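Local coordinates for protein D-galactonate dehydratase family member Dd703_0947 (PDB 4IHC) that dehydrates D-mannonate and D-gluconate with low activity, using one magnesium ion per subunit, although neither sugar acid appears to be its physiological substrate, at residues 172-177 against 241-246; 268-273 against 317-322. All blocks are in the same frame, centred on the assembly; numbering follows the deposited sequence.

Contact 1: residues 172-177 against 241-246. With MG (magnesium ion), chain I.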
ATOM      1  N   GLN A 172     -14.558 -39.718   2.409  1.00 13.35           N
ATOM      2  CA  GLN A 172     -13.378 -39.422   1.612  1.00 10.99           C
ATOM      3  C   GLN A 172     -12.589 -38.218   2.147  1.00 17.80           C
ATOM      4  O   GLN A 172     -11.565 -37.829   1.577  1.00 10.25           O
ATOM      5  CB  GLN A 172     -13.724 -39.258   0.123  1.00  8.82           C
ATOM      6  CG  GLN A 172     -14.480 -40.458  -0.477  1.00  9.68           C
ATOM      7  CD  GLN A 172     -14.655 -40.385  -1.992  1.00 13.82           C
ATOM      8  OE1 GLN A 172     -13.892 -40.988  -2.745  1.00 17.73           O
ATOM      9  NE2 GLN A 172     -15.678 -39.658  -2.445  1.00 13.65           N
ATOM     10  N   TYR A 173     -13.091 -37.624   3.230  1.00 11.24           N
ATOM     11  CA  TYR A 173     -12.426 -36.525   3.902  1.00  9.49           C
ATOM     12  C   TYR A 173     -12.589 -36.757   5.392  1.00  9.29           C
ATOM     13  O   TYR A 173     -13.635 -37.205   5.847  1.00 14.60           O
ATOM     14  CB  TYR A 173     -13.073 -35.180   3.553  1.00  8.59           C
ATOM     15  CG  TYR A 173     -13.264 -34.896   2.082  1.00 14.27           C
ATOM     16  CD1 TYR A 173     -14.172 -35.632   1.325  1.00 16.34           C
ATOM     17  CD2 TYR A 173     -12.579 -33.839   1.454  1.00 15.69           C
ATOM     18  CE1 TYR A 173     -14.400 -35.343  -0.011  1.00 17.43           C
ATOM     19  CE2 TYR A 173     -12.797 -33.550   0.106  1.00 16.68           C
ATOM     20  CZ  TYR A 173     -13.697 -34.314  -0.623  1.00 27.86           C
ATOM     21  OH  TYR A 173     -13.913 -34.052  -1.968  1.00 28.77           O
ATOM     22  N   VAL A 174     -11.561 -36.437   6.159  1.00 12.79           N
ATOM     23  CA  VAL A 174     -11.575 -36.693   7.585  1.00 11.60           C
ATOM     24  C   VAL A 174     -10.790 -35.591   8.300  1.00 11.60           C
ATOM     25  O   VAL A 174      -9.824 -35.079   7.779  1.00  7.89           O
ATOM     26  CB  VAL A 174     -10.978 -38.076   7.898  1.00 16.70           C
ATOM     27  CG1 VAL A 174     -11.786 -39.165   7.199  1.00 23.03           C
ATOM     28  CG2 VAL A 174      -9.518 -38.144   7.466  1.00 13.77           C
ATOM     29  N   ARG A 175     -11.260 -35.197   9.471  1.00 10.68           N
ATOM     30  CA  ARG A 175     -10.545 -34.263  10.332  1.00 17.83           C
ATOM     31  C   ARG A 175      -9.777 -35.123  11.342  1.00 17.35           C
ATOM     32  O   ARG A 175     -10.378 -35.934  12.009  1.00 19.92           O
ATOM     33  CB  ARG A 175     -11.572 -33.381  11.054  1.00 15.36           C
ATOM     34  CG  ARG A 175     -11.081 -32.325  12.060  1.00 22.07           C
ATOM     35  CD  ARG A 175     -12.329 -31.854  12.801  1.00 23.93           C
ATOM     36  NE  ARG A 175     -12.195 -30.746  13.751  1.00 26.68           N
ATOM     37  CZ  ARG A 175     -12.128 -30.881  15.075  1.00 32.79           C
ATOM     38  NH1 ARG A 175     -12.048 -29.800  15.845  1.00 21.41           N
ATOM     39  NH2 ARG A 175     -12.117 -32.091  15.633  1.00 28.61           N
ATOM     40  N   CYS A 176      -8.462 -34.928  11.445  1.00 15.10           N
ATOM     41  CA  CYS A 176      -7.595 -35.738  12.316  1.00 15.66           C
ATOM     42  C   CYS A 176      -7.007 -34.945  13.461  1.00 18.88           C
ATOM     43  O   CYS A 176      -6.147 -34.062  13.240  1.00 20.91           O
ATOM     44  CB  CYS A 176      -6.396 -36.218  11.511  1.00 18.80           C
ATOM     45  SG  CYS A 176      -6.906 -36.767   9.888  1.00 28.06           S
ATOM     46  N   GLN A 177      -7.424 -35.279  14.676  1.00 16.56           N
ATOM     47  CA  GLN A 177      -6.860 -34.661  15.875  1.00 18.79           C
ATOM     48  C   GLN A 177      -6.312 -35.780  16.732  1.00 19.47           C
ATOM     49  O   GLN A 177      -6.982 -36.791  16.928  1.00 20.84           O
ATOM     50  CB  GLN A 177      -7.938 -33.914  16.674  1.00 13.83           C
ATOM     51  CG  GLN A 177      -8.797 -32.976  15.851  1.00 23.24           C
ATOM     52  CD  GLN A 177      -8.033 -31.748  15.373  1.00 28.30           C
ATOM     53  OE1 GLN A 177      -8.109 -31.384  14.188  1.00 21.67           O
ATOM     54  NE2 GLN A 177      -7.294 -31.101  16.288  1.00 13.98           N
ATOM     55  N   ILE A 241      -6.712 -39.980   0.481  1.00 26.40           N
ATOM     56  CA  ILE A 241      -7.574 -39.491   1.527  1.00 20.79           C
ATOM     57  C   ILE A 241      -7.298 -37.999   1.776  1.00 21.00           C
ATOM     58  O   ILE A 241      -6.152 -37.553   1.703  1.00 18.31           O
ATOM     59  CB  ILE A 241      -7.365 -40.340   2.807  1.00 20.61           C
ATOM     60  CG1 ILE A 241      -8.341 -39.923   3.907  1.00 28.04           C
ATOM     61  CG2 ILE A 241      -5.941 -40.234   3.306  1.00 23.74           C
ATOM     62  CD1 ILE A 241      -9.747 -40.388   3.641  1.00 13.08           C
ATOM     63  N   GLU A 242      -8.350 -37.229   2.031  1.00 15.36           N
ATOM     64  CA  GLU A 242      -8.203 -35.801   2.277  1.00 14.59           C
ATOM     65  C   GLU A 242      -8.216 -35.572   3.779  1.00 12.00           C
ATOM     66  O   GLU A 242      -9.030 -36.170   4.477  1.00 14.57           O
ATOM     67  CB  GLU A 242      -9.346 -35.040   1.623  1.00 11.82           C
ATOM     68  CG  GLU A 242      -9.334 -35.135   0.101  1.00 15.26           C
ATOM     69  CD  GLU A 242      -8.114 -34.471  -0.553  1.00 30.58           C
ATOM     70  OE1 GLU A 242      -7.531 -33.512   0.017  1.00 31.74           O
ATOM     71  OE2 GLU A 242      -7.728 -34.916  -1.656  1.00 39.52           O
ATOM     72  N   PHE A 243      -7.322 -34.720   4.269  1.00 11.69           N
ATOM     73  CA  PHE A 243      -7.117 -34.553   5.713  1.00 17.05           C
ATOM     74  C   PHE A 243      -7.404 -33.144   6.065  1.00 16.05           C
ATOM     75  O   PHE A 243      -6.962 -32.242   5.376  1.00 15.27           O
ATOM     76  CB  PHE A 243      -5.655 -34.775   6.138  1.00 12.82           C
ATOM     77  CG  PHE A 243      -5.206 -36.208   6.099  1.00 17.39           C
ATOM     78  CD1 PHE A 243      -6.125 -37.247   6.155  1.00 18.51           C
ATOM     79  CD2 PHE A 243      -3.854 -36.514   6.078  1.00 16.16           C
ATOM     80  CE1 PHE A 243      -5.709 -38.567   6.148  1.00 26.57           C
ATOM     81  CE2 PHE A 243      -3.431 -37.836   6.071  1.00 22.79           C
ATOM     82  CZ  PHE A 243      -4.360 -38.865   6.102  1.00 21.13           C
ATOM     83  N   ILE A 244      -8.090 -32.966   7.183  1.00 14.77           N
ATOM     84  CA  ILE A 244      -8.341 -31.648   7.723  1.00 16.31           C
ATOM     85  C   ILE A 244      -7.776 -31.609   9.156  1.00 15.76           C
ATOM     86  O   ILE A 244      -7.967 -32.553   9.895  1.00 15.88           O
ATOM     87  CB  ILE A 244      -9.837 -31.420   7.750  1.00 11.72           C
ATOM     88  CG1 ILE A 244     -10.301 -31.002   6.348  1.00 18.42           C
ATOM     89  CG2 ILE A 244     -10.233 -30.414   8.833  1.00  9.48           C
ATOM     90  CD1 ILE A 244     -11.796 -31.065   6.173  1.00 18.46           C
ATOM     91  N   HIS A 245      -7.081 -30.537   9.544  1.00 10.50           N
ATOM     92  CA  HIS A 245      -6.656 -30.401  10.937  1.00 11.94           C
ATOM     93  C   HIS A 245      -7.142 -29.070  11.484  1.00 13.22           C
ATOM     94  O   HIS A 245      -7.031 -28.056  10.811  1.00 13.30           O
ATOM     95  CB  HIS A 245      -5.127 -30.485  11.060  1.00 10.43           C
ATOM     96  CG  HIS A 245      -4.639 -30.417  12.470  1.00 13.09           C
ATOM     97  ND1 HIS A 245      -4.861 -31.433  13.383  1.00  8.68           N
ATOM     98  CD2 HIS A 245      -3.947 -29.452  13.135  1.00 12.36           C
ATOM     99  CE1 HIS A 245      -4.346 -31.086  14.555  1.00 11.34           C
ATOM    100  NE2 HIS A 245      -3.768 -29.901  14.428  1.00 15.16           N
ATOM    101  N   ASP A 246      -7.663 -29.090  12.709  1.00 10.72           N
ATOM    102  CA  ASP A 246      -8.179 -27.908  13.398  1.00 10.81           C
ATOM    103  C   ASP A 246      -7.244 -27.413  14.495  1.00 10.96           C
ATOM    104  O   ASP A 246      -7.112 -28.053  15.537  1.00 16.27           O
ATOM    105  CB  ASP A 246      -9.524 -28.270  14.041  1.00 10.51           C
ATOM    106  CG  ASP A 246     -10.411 -27.051  14.306  1.00 16.90           C
ATOM    107  OD1 ASP A 246      -9.882 -25.922  14.442  1.00 12.31           O
ATOM    108  OD2 ASP A 246     -11.649 -27.232  14.427  1.00 10.18           O
TER
HETATM  109 MG    MG I 501     -13.187 -25.919  14.427  1.00 11.28          MG
HETATM  110  O   HOH W   1     -12.086 -24.326  14.980  1.00 14.91           O
HETATM  111  O   HOH W   2     -13.655 -26.276  16.185  1.00 16.20           O
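Arg175 and Asp246 each carry CG opposite the backbone N (chi1 178° and -157°), and the arginine, extended from CG to NE, reaches across to the aspartate with the two flat groups nearly perpendicular. NH1 then donates to Asp246 OD2 at 3.0 Å in a salt bridge; this oxygen lies at the guanidinium edge but is met from above its own plane. It also binds the magnesium ion at 2.0 Å, so the arginine is a second-shell group that, with the metal and a water on OD1, probably helps to fix the carboxylate's rotation and offset its charge. Gln177 bends at chi2 (-70°), which turns its amide toward the backbone of Asp246. OE1 takes the N-H of Asp246 on a lone pair at 2.8 Å, while NE2 gives a less straight bond to Asp246 O, which Tyr181 OH also reaches; an amide suits because it both accepts and donates. Strands 173-177 and 242-246 are parallel neighbours in the enolase-superfamily barrel, joined through helix 219-237, with Asp246 at the C-terminal end of the latter strand on the metal. Cys176 N bonds to Ile244 O at 2.9 Å, and His245 ND1 donates to Cys176 O, which lies in the imidazole plane at its edge; NE2 pairs with Tyr222. On the sheet face opposite Tyr173 and Arg175, Val174 CG2 touches the Phe243 ring edge at CD1 (3.7 Å), and Cys176 SG makes a sulfur-aromatic contact with that ring.

Contact 2: residues 268-273 against 317-322; sequences LFYLED and YIRCHV. With MG (magnesium ion), chain I.
Glu272 and Arg319 supply the charged part of this contact. The arginine NH2 donates to Glu272 OE2 at 3.2 Å, arriving from above the carboxylate plane, and NE lies 3.4 Å from OE1 as the second limb of the salt bridge. Bends at chi2 (-89°) and chi3 (-62°) curl the arginine toward the glutamate, whose own chain runs extended to put OE2 on the magnesium ion at 1.9 Å. Glu375 forms a further salt bridge with NH2 of Arg319.

Aromatic packing fills the other end. Phe269 and Tyr270 both lie on one side of the Tyr317 ring: CD2 of Tyr270 sits over it near CG and CD2, 3.4 Å from Tyr317 CD2, and Phe269 packs toward the hydroxyl end, the phenol oxygen resting over its face. Both ring pairs are oblique, with centroids 5.0 Å apart. Tyrosine suits this buried place because its ring packs while its hydroxyl finds polar partners: Tyr317 OH bonds to Arg344 and to a water that donates to Phe269 O, and Tyr270 OH bonds to Tyr148 while touching Arg319 CD.

Strand 294-296 runs between these two strands of the barrel, so the side chains meet across Ser295. With Glu272 shared between cation and guanidinium, Arg319 probably helps offset the negative charge of the metal ligands and, by similarity, contributes to binding the acid-sugar substrate.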
ATOM      1  N   LEU A 268      -2.754 -30.967   3.352  1.00 12.56           N
ATOM      2  CA  LEU A 268      -4.070 -30.911   3.969  1.00 13.03           C
ATOM      3  C   LEU A 268      -5.083 -30.311   3.021  1.00  9.84           C
ATOM      4  O   LEU A 268      -4.752 -29.496   2.174  1.00  8.45           O
ATOM      5  CB  LEU A 268      -4.064 -30.111   5.284  1.00 12.06           C
ATOM      6  CG  LEU A 268      -3.049 -30.492   6.371  1.00 19.04           C
ATOM      7  CD1 LEU A 268      -3.452 -29.914   7.719  1.00 17.39           C
ATOM      8  CD2 LEU A 268      -2.827 -31.981   6.509  1.00 25.77           C
ATOM      9  N   PHE A 269      -6.333 -30.738   3.174  1.00 10.07           N
ATOM     10  CA  PHE A 269      -7.450 -30.114   2.485  1.00 15.29           C
ATOM     11  C   PHE A 269      -7.638 -28.696   3.038  1.00 10.59           C
ATOM     12  O   PHE A 269      -7.856 -27.730   2.273  1.00 11.97           O
ATOM     13  CB  PHE A 269      -8.711 -30.956   2.681  1.00 11.09           C
ATOM     14  CG  PHE A 269      -9.891 -30.439   1.929  1.00 13.39           C
ATOM     15  CD1 PHE A 269     -10.036 -30.709   0.573  1.00 12.92           C
ATOM     16  CD2 PHE A 269     -10.860 -29.685   2.570  1.00 13.19           C
ATOM     17  CE1 PHE A 269     -11.127 -30.212  -0.126  1.00 13.73           C
ATOM     18  CE2 PHE A 269     -11.938 -29.177   1.867  1.00 11.66           C
ATOM     19  CZ  PHE A 269     -12.083 -29.470   0.525  1.00 12.79           C
ATOM     20  N   TYR A 270      -7.604 -28.587   4.368  1.00 11.20           N
ATOM     21  CA  TYR A 270      -7.381 -27.294   5.010  1.00  9.31           C
ATOM     22  C   TYR A 270      -6.935 -27.347   6.463  1.00  7.78           C
ATOM     23  O   TYR A 270      -7.276 -28.261   7.193  1.00 10.17           O
ATOM     24  CB  TYR A 270      -8.564 -26.347   4.851  1.00  6.53           C
ATOM     25  CG  TYR A 270      -9.915 -26.725   5.460  1.00  9.13           C
ATOM     26  CD1 TYR A 270     -10.083 -26.917   6.831  1.00  7.59           C
ATOM     27  CD2 TYR A 270     -11.060 -26.767   4.653  1.00  8.51           C
ATOM     28  CE1 TYR A 270     -11.350 -27.217   7.382  1.00  9.89           C
ATOM     29  CE2 TYR A 270     -12.310 -27.034   5.191  1.00  8.16           C
ATOM     30  CZ  TYR A 270     -12.453 -27.256   6.553  1.00  8.10           C
ATOM     31  OH  TYR A 270     -13.712 -27.512   7.053  1.00 11.32           O
ATOM     32  N   LEU A 271      -6.150 -26.349   6.851  1.00  6.32           N
ATOM     33  CA  LEU A 271      -5.785 -26.111   8.229  1.00  6.67           C
ATOM     34  C   LEU A 271      -6.739 -25.052   8.808  1.00  9.93           C
ATOM     35  O   LEU A 271      -6.819 -23.944   8.281  1.00 10.67           O
ATOM     36  CB  LEU A 271      -4.337 -25.630   8.281  1.00  9.64           C
ATOM     37  CG  LEU A 271      -3.716 -25.346   9.667  1.00 12.64           C
ATOM     38  CD1 LEU A 271      -3.684 -26.605  10.507  1.00 10.47           C
ATOM     39  CD2 LEU A 271      -2.304 -24.792   9.525  1.00 13.91           C
ATOM     40  N   GLU A 272      -7.452 -25.403   9.877  1.00  7.43           N
ATOM     41  CA  GLU A 272      -8.573 -24.614  10.350  1.00 11.56           C
ATOM     42  C   GLU A 272      -8.230 -23.765  11.569  1.00 13.61           C
ATOM     43  O   GLU A 272      -7.524 -24.223  12.470  1.00 12.17           O
ATOM     44  CB  GLU A 272      -9.743 -25.552  10.684  1.00 13.20           C
ATOM     45  CG  GLU A 272     -10.858 -24.892  11.455  1.00 17.87           C
ATOM     46  CD  GLU A 272     -12.022 -25.826  11.688  1.00 29.18           C
ATOM     47  OE1 GLU A 272     -12.127 -26.830  10.950  1.00 22.69           O
ATOM     48  OE2 GLU A 272     -12.836 -25.549  12.600  1.00 27.57           O
ATOM     49  N   ASP A 273      -8.751 -22.537  11.598  1.00 15.40           N
ATOM     50  CA  ASP A 273      -8.572 -21.633  12.748  1.00 13.09           C
ATOM     51  C   ASP A 273      -7.117 -21.518  13.263  1.00 12.38           C
ATOM     52  O   ASP A 273      -6.855 -21.722  14.432  1.00 12.84           O
ATOM     53  CB  ASP A 273      -9.556 -21.992  13.881  1.00 16.12           C
ATOM     54  CG  ASP A 273     -11.025 -21.590  13.559  1.00 38.45           C
ATOM     55  OD1 ASP A 273     -11.302 -21.091  12.440  1.00 29.13           O
ATOM     56  OD2 ASP A 273     -11.921 -21.794  14.420  1.00 37.30           O
ATOM     57  N   TYR A 317     -11.441 -21.163   2.726  1.00  6.00           N
ATOM     58  CA  TYR A 317     -12.727 -21.752   3.087  1.00  7.20           C
ATOM     59  C   TYR A 317     -13.281 -20.895   4.212  1.00 10.14           C
ATOM     60  O   TYR A 317     -12.573 -20.583   5.166  1.00  8.78           O
ATOM     61  CB  TYR A 317     -12.558 -23.200   3.575  1.00  8.63           C
ATOM     62  CG  TYR A 317     -12.050 -24.135   2.489  1.00  8.11           C
ATOM     63  CD1 TYR A 317     -12.948 -24.804   1.651  1.00  7.84           C
ATOM     64  CD2 TYR A 317     -10.685 -24.316   2.284  1.00  6.47           C
ATOM     65  CE1 TYR A 317     -12.497 -25.651   0.648  1.00  5.90           C
ATOM     66  CE2 TYR A 317     -10.212 -25.148   1.280  1.00  4.92           C
ATOM     67  CZ  TYR A 317     -11.124 -25.797   0.469  1.00  8.00           C
ATOM     68  OH  TYR A 317     -10.691 -26.607  -0.525  1.00 11.08           O
ATOM     69  N   ILE A 318     -14.537 -20.504   4.087  1.00 11.02           N
ATOM     70  CA  ILE A 318     -15.227 -19.779   5.147  1.00 11.94           C
ATOM     71  C   ILE A 318     -16.062 -20.795   5.961  1.00 12.84           C
ATOM     72  O   ILE A 318     -16.849 -21.590   5.384  1.00 10.83           O
ATOM     73  CB  ILE A 318     -16.079 -18.622   4.547  1.00 14.38           C
ATOM     74  CG1 ILE A 318     -16.726 -17.778   5.649  1.00 15.53           C
ATOM     75  CG2 ILE A 318     -17.163 -19.161   3.611  1.00 11.84           C
ATOM     76  CD1 ILE A 318     -15.701 -17.062   6.516  1.00 14.22           C
ATOM     77  N   ARG A 319     -15.922 -20.752   7.290  1.00  8.68           N
ATOM     78  CA  ARG A 319     -16.455 -21.793   8.184  1.00  8.67           C
ATOM     79  C   ARG A 319     -17.575 -21.385   9.130  1.00 17.85           C
ATOM     80  O   ARG A 319     -17.766 -22.028  10.168  1.00 14.06           O
ATOM     81  CB  ARG A 319     -15.335 -22.318   9.076  1.00 10.80           C
ATOM     82  CG  ARG A 319     -14.253 -23.064   8.343  1.00 13.89           C
ATOM     83  CD  ARG A 319     -14.666 -24.519   8.281  1.00 14.37           C
ATOM     84  NE  ARG A 319     -14.770 -25.068   9.606  1.00 15.00           N
ATOM     85  CZ  ARG A 319     -15.567 -26.077   9.959  1.00  9.70           C
ATOM     86  NH1 ARG A 319     -16.377 -26.658   9.083  1.00  8.10           N
ATOM     87  NH2 ARG A 319     -15.556 -26.485  11.213  1.00  4.89           N
ATOM     88  N   CYS A 320     -18.312 -20.342   8.801  1.00  9.53           N
ATOM     89  CA  CYS A 320     -19.292 -19.820   9.743  1.00 11.83           C
ATOM     90  C   CYS A 320     -20.308 -20.848  10.190  1.00  9.15           C
ATOM     91  O   CYS A 320     -20.643 -21.774   9.450  1.00 12.24           O
ATOM     92  CB  CYS A 320     -19.996 -18.579   9.179  1.00  9.95           C
ATOM     93  SG  CYS A 320     -18.843 -17.206   8.890  1.00 19.07           S
ATOM     94  N   HIS A 321     -20.763 -20.677  11.421  1.00  8.36           N
ATOM     95  CA  HIS A 321     -21.939 -21.352  11.952  1.00 10.90           C
ATOM     96  C   HIS A 321     -23.133 -20.552  11.476  1.00 12.16           C
ATOM     97  O   HIS A 321     -23.358 -19.398  11.905  1.00 15.17           O
ATOM     98  CB  HIS A 321     -21.884 -21.342  13.485  1.00 15.63           C
ATOM     99  CG  HIS A 321     -22.804 -22.331  14.136  1.00 25.66           C
ATOM    100  ND1 HIS A 321     -22.375 -23.565  14.593  1.00 16.15           N
ATOM    101  CD2 HIS A 321     -24.126 -22.260  14.418  1.00 22.15           C
ATOM    102  CE1 HIS A 321     -23.399 -24.204  15.138  1.00 17.88           C
ATOM    103  NE2 HIS A 321     -24.474 -23.442  15.029  1.00 32.67           N
ATOM    104  N   VAL A 322     -23.916 -21.157  10.591  1.00  9.18           N
ATOM    105  CA  VAL A 322     -24.952 -20.438   9.880  1.00 12.04           C
ATOM    106  C   VAL A 322     -25.924 -19.672  10.801  1.00 12.56           C
ATOM    107  O   VAL A 322     -26.238 -18.482  10.553  1.00  8.79           O
ATOM    108  CB  VAL A 322     -25.688 -21.363   8.877  1.00 10.57           C
ATOM    109  CG1 VAL A 322     -26.956 -20.704   8.377  1.00  8.56           C
ATOM    110  CG2 VAL A 322     -24.764 -21.714   7.699  1.00 10.14           C
TER
HETATM  111 MG    MG I 501     -13.187 -25.919  14.427  1.00 11.28          MG
HETATM  112  O   HOH W   3      -8.282 -27.277  -0.356  1.00  8.48           O
HETATM  113  O   HOH W   1     -12.086 -24.326  14.980  1.00 14.91           O
HETATM  114  O   HOH W   2     -13.655 -26.276  16.185  1.00 16.20           O

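Contact 1 and contact 2 follow one another round the same barrel, their centres about 12 Å apart. Strands 242-246 and 270-272 are neighbours in the sheet, and the probable hydrogen bond from Phe269 N to Phe243 O, 2.7 Å, ties them together. At the mouth each contributes one magnesium ligand: Asp246 OD2 and Glu272 OE2 stand only 2.8 Å apart, a closeness of like charges that the shared cation makes tolerable. Glu298 supplies the third carboxylate. Each of these two ligands has its own arginine, Arg175 in contact 1 and Arg319 in contact 2. One metal-bound water donates to both Asp246 OD1 and Asp273 OD2, at 2.8 and 2.6 Å.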